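Local structure of enoyl-CoA hydratase subunit I (Geobacillus kaustophilus, 2PBP) at residues A[203-214]-A[226-237]; A[236-244]-A[250-258]. The protein probably acts as a hydro-lyase of the crotonase family, adding water across the double bond of enoyl-CoA thioesters. All blocks are in the same frame, centred on the assembly; numbering follows the deposited sequence.

Overall arrangement
Both contacts lie in the C-terminal part of the chain, made of helices 202-217, 220-234 and 238-248 and an irregular tail, on the same side of the chain's centre, with their own centres about 15 Å apart. Contact 1 pairs helices 202-217 and 220-234; contact 2 follows it and folds the C-terminal tail 250-258 back along helix 238-248. Ala-236 and Ser-237, which join one helix to the next, belong to both. The two also meet directly, since Phe-235 packs on Met-244 and Leu-203 touches Lys-258. Three successive helices and the tail thus pack into one C-terminal unit, and both contacts border the second subunit of the assembly.

Contact 1 (A[203-214]-A[226-237]); sequences LALRLIKEAVQK and FERKNFYLLFAS
The carbonyl oxygen of Leu-207 takes two N-H groups, the Ala-211 backbone N of its own helix and the side-chain amide of Asn-230, whose ND2 lies 3.1 Å from Leu-207 O. The same ND2 also gives a hydrogen to Glu-210, at 3.1 Å from OE1, where it meets the anti lone pair. Neither bond is straight, and each acceptor is tilted from the amide plane; one NH2 serves both a backbone carbonyl and a carboxylate. Carboxylate and amide planes are nevertheless only 15° apart. Glu-210 is held at its other oxygen too, where OE2 forms a salt bridge with Lys-95. The branch carbon of Leu-207 packs against the amide carbon of Asn-230, CG to CG 3.5 Å. A leucine in place of Asn-230 would probably leave Leu-207 O without its second donor and Glu-210 OE1 without its amide partner.

On one side of this polar centre, the Phe-226 ring is swung toward helix 203-214 by a CG anti to the backbone N (chi1 -176°). Lys-214, bent at chi2, places CE over one face, 4.0 Å from the ring centroid, a CH-pi contact. On the other side the packing is apolar. Leu-207 and Leu-234 run alongside in opposite senses, their CD2 atoms 3.6 Å apart, and Leu-203 CD1 reaches Ser-237 CB at 3.6 Å. Ser-237 OG turns back to Leu-234 O, 2.6 Å away, closing the type I turn from Leu-234 to Ser-237.

Axes 9.5 Å apart, at 173° between their directions, define an antiparallel helical hairpin in the C-terminal helical region of the crotonase fold, where Glu-227 hydrogen-bonds to Thr-144 and Gly-142 of the second subunit and Arg-228 forms a salt bridge with its Asp-89.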
# COMPACT_ATOMS: atom_id res chain seq x y z
N LEU A 203 9.20 13.86 9.25
CA LEU A 203 8.36 13.11 10.19
C LEU A 203 7.23 12.41 9.45
O LEU A 203 6.85 11.28 9.80
CB LEU A 203 7.79 14.05 11.26
CG LEU A 203 8.81 14.61 12.25
CD1 LEU A 203 8.25 15.85 12.93
CD2 LEU A 203 9.19 13.54 13.27
N ALA A 204 6.68 13.06 8.43
CA ALA A 204 5.61 12.46 7.65
C ALA A 204 6.14 11.23 6.90
O ALA A 204 5.50 10.18 6.91
CB ALA A 204 5.02 13.47 6.67
N LEU A 205 7.30 11.35 6.26
CA LEU A 205 7.85 10.19 5.53
C LEU A 205 8.16 9.04 6.50
O LEU A 205 7.91 7.87 6.19
CB LEU A 205 9.13 10.57 4.77
CG LEU A 205 9.04 11.63 3.67
CD1 LEU A 205 10.26 11.51 2.76
CD2 LEU A 205 7.76 11.45 2.87
N ARG A 206 8.68 9.39 7.66
CA ARG A 206 9.04 8.42 8.69
C ARG A 206 7.83 7.65 9.22
O ARG A 206 7.83 6.42 9.26
CB ARG A 206 9.74 9.14 9.85
CG ARG A 206 10.18 8.29 11.03
CD ARG A 206 10.57 9.23 12.17
NE ARG A 206 11.08 8.58 13.38
CZ ARG A 206 12.34 8.18 13.54
NH1 ARG A 206 13.22 8.33 12.57
NH2 ARG A 206 12.72 7.65 14.70
N LEU A 207 6.80 8.39 9.61
CA LEU A 207 5.59 7.76 10.15
C LEU A 207 4.75 7.05 9.10
O LEU A 207 4.04 6.09 9.41
CB LEU A 207 4.76 8.80 10.92
CG LEU A 207 5.20 8.98 12.38
CD1 LEU A 207 6.70 9.24 12.46
CD2 LEU A 207 4.42 10.11 13.03
N ILE A 208 4.83 7.51 7.85
CA ILE A 208 4.09 6.85 6.78
C ILE A 208 4.75 5.49 6.56
O ILE A 208 4.08 4.47 6.39
CB ILE A 208 4.15 7.66 5.45
CG1 ILE A 208 3.12 8.79 5.48
CG2 ILE A 208 3.92 6.72 4.26
CD1 ILE A 208 1.63 8.39 5.61
N LYS A 209 6.08 5.49 6.55
CA LYS A 209 6.84 4.27 6.36
C LYS A 209 6.51 3.27 7.46
O LYS A 209 6.33 2.08 7.19
CB LYS A 209 8.34 4.58 6.34
CG LYS A 209 9.23 3.34 6.28
CD LYS A 209 10.69 3.71 6.09
CE LYS A 209 11.58 2.50 6.30
NZ LYS A 209 13.01 2.78 5.99
N GLU A 210 6.42 3.74 8.71
CA GLU A 210 6.10 2.85 9.82
C GLU A 210 4.73 2.22 9.61
O GLU A 210 4.54 1.03 9.84
CB GLU A 210 6.08 3.60 11.15
CG GLU A 210 7.40 4.18 11.59
CD GLU A 210 7.32 4.74 13.00
OE1 GLU A 210 6.28 5.37 13.31
OE2 GLU A 210 8.27 4.57 13.78
N ALA A 211 3.77 3.04 9.19
CA ALA A 211 2.42 2.56 8.95
C ALA A 211 2.41 1.52 7.84
O ALA A 211 1.74 0.49 7.96
CB ALA A 211 1.50 3.73 8.59
N VAL A 212 3.15 1.78 6.77
CA VAL A 212 3.21 0.84 5.66
C VAL A 212 3.83 -0.49 6.11
O VAL A 212 3.42 -1.55 5.66
CB VAL A 212 4.02 1.42 4.48
CG1 VAL A 212 4.27 0.35 3.43
CG2 VAL A 212 3.25 2.58 3.86
N GLN A 213 4.82 -0.41 7.00
CA GLN A 213 5.47 -1.62 7.50
C GLN A 213 4.43 -2.49 8.21
O GLN A 213 4.45 -3.71 8.08
CB GLN A 213 6.60 -1.28 8.48
CG GLN A 213 7.60 -0.22 8.02
CD GLN A 213 8.24 -0.52 6.67
OE1 GLN A 213 7.69 -0.17 5.62
NE2 GLN A 213 9.40 -1.17 6.69
N LYS A 214 3.54 -1.86 8.96
CA LYS A 214 2.50 -2.59 9.67
C LYS A 214 1.46 -3.15 8.69
O LYS A 214 0.95 -4.25 8.89
CB LYS A 214 1.79 -1.67 10.69
CG LYS A 214 2.73 -0.86 11.59
CD LYS A 214 3.72 -1.75 12.34
CE LYS A 214 4.59 -0.93 13.28
NZ LYS A 214 5.69 -1.75 13.86
N PHE A 226 -3.00 1.64 14.45
CA PHE A 226 -1.64 2.17 14.57
C PHE A 226 -1.50 3.41 13.70
O PHE A 226 -0.96 4.43 14.12
CB PHE A 226 -0.63 1.11 14.12
CG PHE A 226 0.81 1.52 14.30
CD1 PHE A 226 1.48 1.25 15.49
CD2 PHE A 226 1.47 2.21 13.29
CE1 PHE A 226 2.81 1.65 15.66
CE2 PHE A 226 2.79 2.62 13.46
CZ PHE A 226 3.47 2.34 14.64
N GLU A 227 -2.00 3.31 12.47
CA GLU A 227 -1.95 4.41 11.52
C GLU A 227 -2.45 5.73 12.10
O GLU A 227 -1.77 6.76 12.00
CB GLU A 227 -2.77 4.04 10.29
CG GLU A 227 -2.80 5.08 9.19
CD GLU A 227 -3.89 4.78 8.18
OE1 GLU A 227 -5.07 4.76 8.59
OE2 GLU A 227 -3.58 4.55 6.99
N ARG A 228 -3.63 5.72 12.70
CA ARG A 228 -4.20 6.94 13.25
C ARG A 228 -3.40 7.53 14.41
O ARG A 228 -3.45 8.74 14.65
CB ARG A 228 -5.67 6.72 13.66
CG ARG A 228 -5.90 5.73 14.78
CD ARG A 228 -7.37 5.32 14.85
NE ARG A 228 -7.80 4.66 13.62
CZ ARG A 228 -8.98 4.07 13.44
NH1 ARG A 228 -9.87 4.04 14.43
NH2 ARG A 228 -9.26 3.51 12.28
N LYS A 229 -2.67 6.69 15.14
CA LYS A 229 -1.85 7.19 16.24
C LYS A 229 -0.74 8.05 15.65
O LYS A 229 -0.40 9.11 16.19
CB LYS A 229 -1.25 6.03 17.06
CG LYS A 229 -2.25 5.33 17.96
CD LYS A 229 -2.75 6.27 19.05
CE LYS A 229 -3.84 5.62 19.89
NZ LYS A 229 -4.19 6.43 21.08
N ASN A 230 -0.17 7.60 14.53
CA ASN A 230 0.88 8.37 13.87
C ASN A 230 0.27 9.64 13.29
O ASN A 230 0.91 10.69 13.28
CB ASN A 230 1.55 7.54 12.76
CG ASN A 230 2.73 6.71 13.29
OD1 ASN A 230 3.03 6.76 14.48
ND2 ASN A 230 3.39 5.97 12.40
N PHE A 231 -0.98 9.55 12.83
CA PHE A 231 -1.68 10.72 12.30
C PHE A 231 -1.77 11.77 13.42
O PHE A 231 -1.48 12.95 13.22
CB PHE A 231 -3.09 10.33 11.85
CG PHE A 231 -3.89 11.46 11.25
CD1 PHE A 231 -3.74 11.80 9.91
CD2 PHE A 231 -4.79 12.18 12.03
CE1 PHE A 231 -4.48 12.84 9.35
CE2 PHE A 231 -5.54 13.23 11.48
CZ PHE A 231 -5.38 13.55 10.13
N TYR A 232 -2.19 11.33 14.61
CA TYR A 232 -2.31 12.25 15.75
C TYR A 232 -0.97 12.91 16.06
O TYR A 232 -0.90 14.12 16.28
CB TYR A 232 -2.75 11.51 17.02
CG TYR A 232 -4.12 10.87 16.99
CD1 TYR A 232 -5.03 11.11 15.95
CD2 TYR A 232 -4.52 10.03 18.03
CE1 TYR A 232 -6.30 10.53 15.96
CE2 TYR A 232 -5.79 9.44 18.05
CZ TYR A 232 -6.67 9.70 17.01
OH TYR A 232 -7.92 9.12 17.03
N LEU A 233 0.08 12.09 16.08
CA LEU A 233 1.42 12.57 16.39
C LEU A 233 1.94 13.64 15.45
O LEU A 233 2.65 14.56 15.88
CB LEU A 233 2.40 11.40 16.43
CG LEU A 233 2.33 10.55 17.71
CD1 LEU A 233 3.18 9.29 17.57
CD2 LEU A 233 2.80 11.39 18.90
N LEU A 234 1.61 13.54 14.17
CA LEU A 234 2.08 14.54 13.22
C LEU A 234 1.51 15.93 13.52
O LEU A 234 2.10 16.93 13.12
CB LEU A 234 1.76 14.11 11.78
CG LEU A 234 2.61 12.93 11.28
CD1 LEU A 234 2.19 12.56 9.87
CD2 LEU A 234 4.09 13.31 11.31
N PHE A 235 0.40 15.99 14.24
CA PHE A 235 -0.18 17.29 14.58
C PHE A 235 0.52 17.94 15.77
O PHE A 235 0.10 18.98 16.27
CB PHE A 235 -1.69 17.17 14.82
CG PHE A 235 -2.48 17.11 13.55
CD1 PHE A 235 -2.54 15.93 12.81
CD2 PHE A 235 -3.08 18.25 13.04
CE1 PHE A 235 -3.18 15.89 11.57
CE2 PHE A 235 -3.73 18.23 11.80
CZ PHE A 235 -3.78 17.04 11.07
N ALA A 236 1.60 17.31 16.23
CA ALA A 236 2.39 17.85 17.32
C ALA A 236 3.63 18.49 16.70
O ALA A 236 4.42 19.14 17.38
CB ALA A 236 2.82 16.73 18.27
N SER A 237 3.77 18.33 15.38
CA SER A 237 4.93 18.87 14.69
C SER A 237 4.72 20.28 14.15
O SER A 237 3.61 20.68 13.80
CB SER A 237 5.34 17.96 13.52
OG SER A 237 4.41 18.04 12.45

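Contact 2 (A[236-244]-A[250-258]); sequences ASEDQKEGM and KRKPRFQGK
The Phe-255 ring presents its edge to helix 238-244, with CE1 3.4 Å from Asp-239 O, which lies in the ring plane. Gly-243 CA approaches the same atom obliquely at 3.7 Å, and a beta carbon on that residue would be tight against CE1. The Arg-251 guanidinium also works by its edge: it grips Glu-242 end-on, NH1 to OE2 at 2.8 Å and NH2 to OE1 at 3.1 Å. Both oxygens lie close to the guanidinium plane, but the carboxylate is turned 34° from it. Arg-251 NE has a second acidic partner in Glu-249.

Glu-242 reaches this place with CG anti to the backbone N (chi1 164°) and a bend at chi2. On its anti side, OE2 accepts a further bond from Arg-254 N at 2.8 Å, which ties the carboxylate to the tail's backbone as well as to a side chain.

After the Schellman motif at Lys-250, the chain reverses and runs without regular structure beside the helix it has just left, forming the C-terminal tail of this crotonase-family chain. Asp-239 anchors its far end. OD1 takes Gln-256 N at 2.9 Å in a nearly straight bond (172°), while OD2 takes Gly-257 N at 2.8 Å, both on the syn side. In return Asp-239 N donates to Lys-258 O at 2.8 Å. Ser-237, the N-cap of helix 238-248, accepts from Gln-240 N with the OG that also donates to Leu-234 O. The extended Lys-258 chain crosses Glu-238 obliquely, its methylenes against the carboxylate, with NZ too distant for a salt bridge.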
# COMPACT_ATOMS: atom_id res chain seq x y z
N ALA A 236 1.60 17.31 16.23
CA ALA A 236 2.39 17.85 17.32
C ALA A 236 3.63 18.49 16.70
O ALA A 236 4.42 19.14 17.38
CB ALA A 236 2.82 16.73 18.27
N SER A 237 3.77 18.33 15.38
CA SER A 237 4.93 18.87 14.69
C SER A 237 4.72 20.28 14.15
O SER A 237 3.61 20.68 13.80
CB SER A 237 5.34 17.96 13.52
OG SER A 237 4.41 18.04 12.45
N GLU A 238 5.81 21.04 14.11
CA GLU A 238 5.77 22.39 13.58
C GLU A 238 5.60 22.28 12.07
O GLU A 238 4.99 23.14 11.44
CB GLU A 238 7.06 23.14 13.93
CG GLU A 238 7.22 23.39 15.42
CD GLU A 238 8.59 23.92 15.79
OE1 GLU A 238 9.03 24.92 15.18
OE2 GLU A 238 9.23 23.33 16.69
N ASP A 239 6.13 21.20 11.49
CA ASP A 239 6.02 20.99 10.05
C ASP A 239 4.56 20.88 9.60
O ASP A 239 4.23 21.26 8.48
CB ASP A 239 6.78 19.72 9.63
CG ASP A 239 8.27 19.96 9.45
OD1 ASP A 239 8.69 21.14 9.48
OD2 ASP A 239 9.01 18.98 9.26
N GLN A 240 3.70 20.36 10.46
CA GLN A 240 2.29 20.25 10.11
C GLN A 240 1.71 21.66 9.99
O GLN A 240 0.95 21.95 9.07
CB GLN A 240 1.53 19.44 11.17
CG GLN A 240 0.02 19.54 11.09
CD GLN A 240 -0.52 20.59 12.03
OE1 GLN A 240 -0.22 20.59 13.22
NE2 GLN A 240 -1.34 21.50 11.50
N LYS A 241 2.08 22.53 10.92
CA LYS A 241 1.61 23.91 10.88
C LYS A 241 2.15 24.61 9.62
O LYS A 241 1.42 25.31 8.93
CB LYS A 241 2.08 24.67 12.12
CG LYS A 241 1.31 24.29 13.39
CD LYS A 241 1.79 25.12 14.57
CE LYS A 241 0.87 24.97 15.77
NZ LYS A 241 0.78 23.57 16.25
N GLU A 242 3.43 24.39 9.34
CA GLU A 242 4.09 24.99 8.16
C GLU A 242 3.44 24.51 6.86
O GLU A 242 3.15 25.31 5.97
CB GLU A 242 5.58 24.64 8.18
CG GLU A 242 6.34 24.83 6.86
CD GLU A 242 6.36 26.26 6.36
OE1 GLU A 242 6.01 27.19 7.12
OE2 GLU A 242 6.75 26.46 5.18
N GLY A 243 3.21 23.20 6.76
CA GLY A 243 2.60 22.66 5.56
C GLY A 243 1.25 23.26 5.24
O GLY A 243 0.96 23.59 4.09
N MET A 244 0.41 23.41 6.26
CA MET A 244 -0.92 23.97 6.05
C MET A 244 -0.90 25.47 5.81
O MET A 244 -1.72 25.99 5.06
CB MET A 244 -1.82 23.59 7.22
CG MET A 244 -1.96 22.07 7.35
SD MET A 244 -3.12 21.49 8.58
CE MET A 244 -3.02 19.71 8.31
N LYS A 250 -0.32 29.54 -0.73
CA LYS A 250 0.05 29.14 -2.08
C LYS A 250 1.55 29.33 -2.34
O LYS A 250 1.95 29.90 -3.36
CB LYS A 250 -0.76 29.93 -3.11
CG LYS A 250 -2.27 29.77 -2.95
CD LYS A 250 -3.03 30.14 -4.21
CE LYS A 250 -2.67 31.54 -4.70
NZ LYS A 250 -2.89 32.57 -3.66
N ARG A 251 2.36 28.84 -1.41
CA ARG A 251 3.82 28.91 -1.51
C ARG A 251 4.37 27.53 -1.16
O ARG A 251 3.67 26.71 -0.56
CB ARG A 251 4.39 29.95 -0.54
CG ARG A 251 4.25 29.57 0.93
CD ARG A 251 4.88 30.62 1.84
NE ARG A 251 4.55 30.40 3.24
CZ ARG A 251 5.08 29.45 4.01
NH1 ARG A 251 5.99 28.62 3.52
NH2 ARG A 251 4.70 29.34 5.28
N LYS A 252 5.62 27.28 -1.53
CA LYS A 252 6.23 25.99 -1.22
C LYS A 252 6.49 25.87 0.28
O LYS A 252 6.94 26.83 0.92
CB LYS A 252 7.57 25.83 -1.96
CG LYS A 252 7.44 25.68 -3.47
CD LYS A 252 8.75 25.19 -4.07
CE LYS A 252 8.58 24.83 -5.54
NZ LYS A 252 9.79 24.15 -6.07
N PRO A 253 6.20 24.70 0.86
CA PRO A 253 6.44 24.52 2.30
C PRO A 253 7.94 24.33 2.54
O PRO A 253 8.65 23.83 1.66
CB PRO A 253 5.63 23.27 2.63
CG PRO A 253 5.72 22.48 1.36
CD PRO A 253 5.50 23.53 0.30
N ARG A 254 8.42 24.73 3.71
CA ARG A 254 9.83 24.61 4.05
C ARG A 254 9.92 23.76 5.32
O ARG A 254 10.03 24.28 6.43
CB ARG A 254 10.42 26.00 4.29
CG ARG A 254 10.22 26.97 3.12
CD ARG A 254 10.91 26.48 1.86
NE ARG A 254 10.61 27.31 0.69
CZ ARG A 254 11.12 27.11 -0.52
NH1 ARG A 254 11.95 26.11 -0.74
NH2 ARG A 254 10.79 27.92 -1.52
N PHE A 255 9.87 22.45 5.15
CA PHE A 255 9.91 21.53 6.28
C PHE A 255 11.27 21.44 6.95
O PHE A 255 12.31 21.43 6.28
CB PHE A 255 9.44 20.15 5.82
CG PHE A 255 8.05 20.16 5.23
CD1 PHE A 255 6.95 20.52 6.01
CD2 PHE A 255 7.84 19.84 3.89
CE1 PHE A 255 5.66 20.56 5.47
CE2 PHE A 255 6.56 19.88 3.33
CZ PHE A 255 5.47 20.24 4.12
N GLN A 256 11.27 21.37 8.28
CA GLN A 256 12.50 21.32 9.05
C GLN A 256 12.68 20.04 9.87
O GLN A 256 13.66 19.91 10.60
CB GLN A 256 12.57 22.54 9.97
CG GLN A 256 12.47 23.87 9.22
CD GLN A 256 12.88 25.06 10.06
OE1 GLN A 256 13.99 25.11 10.60
NE2 GLN A 256 11.98 26.03 10.18
N GLY A 257 11.74 19.11 9.76
CA GLY A 257 11.85 17.87 10.50
C GLY A 257 11.57 18.00 11.98
O GLY A 257 12.18 17.31 12.80
N LYS A 258 10.65 18.89 12.33
CA LYS A 258 10.26 19.11 13.73
C LYS A 258 8.80 19.53 13.79
O LYS A 258 8.20 19.69 12.71
CB LYS A 258 11.15 20.18 14.36
CG LYS A 258 11.02 21.55 13.72
CD LYS A 258 12.03 22.53 14.30
CE LYS A 258 11.93 23.90 13.65
NZ LYS A 258 12.99 24.82 14.14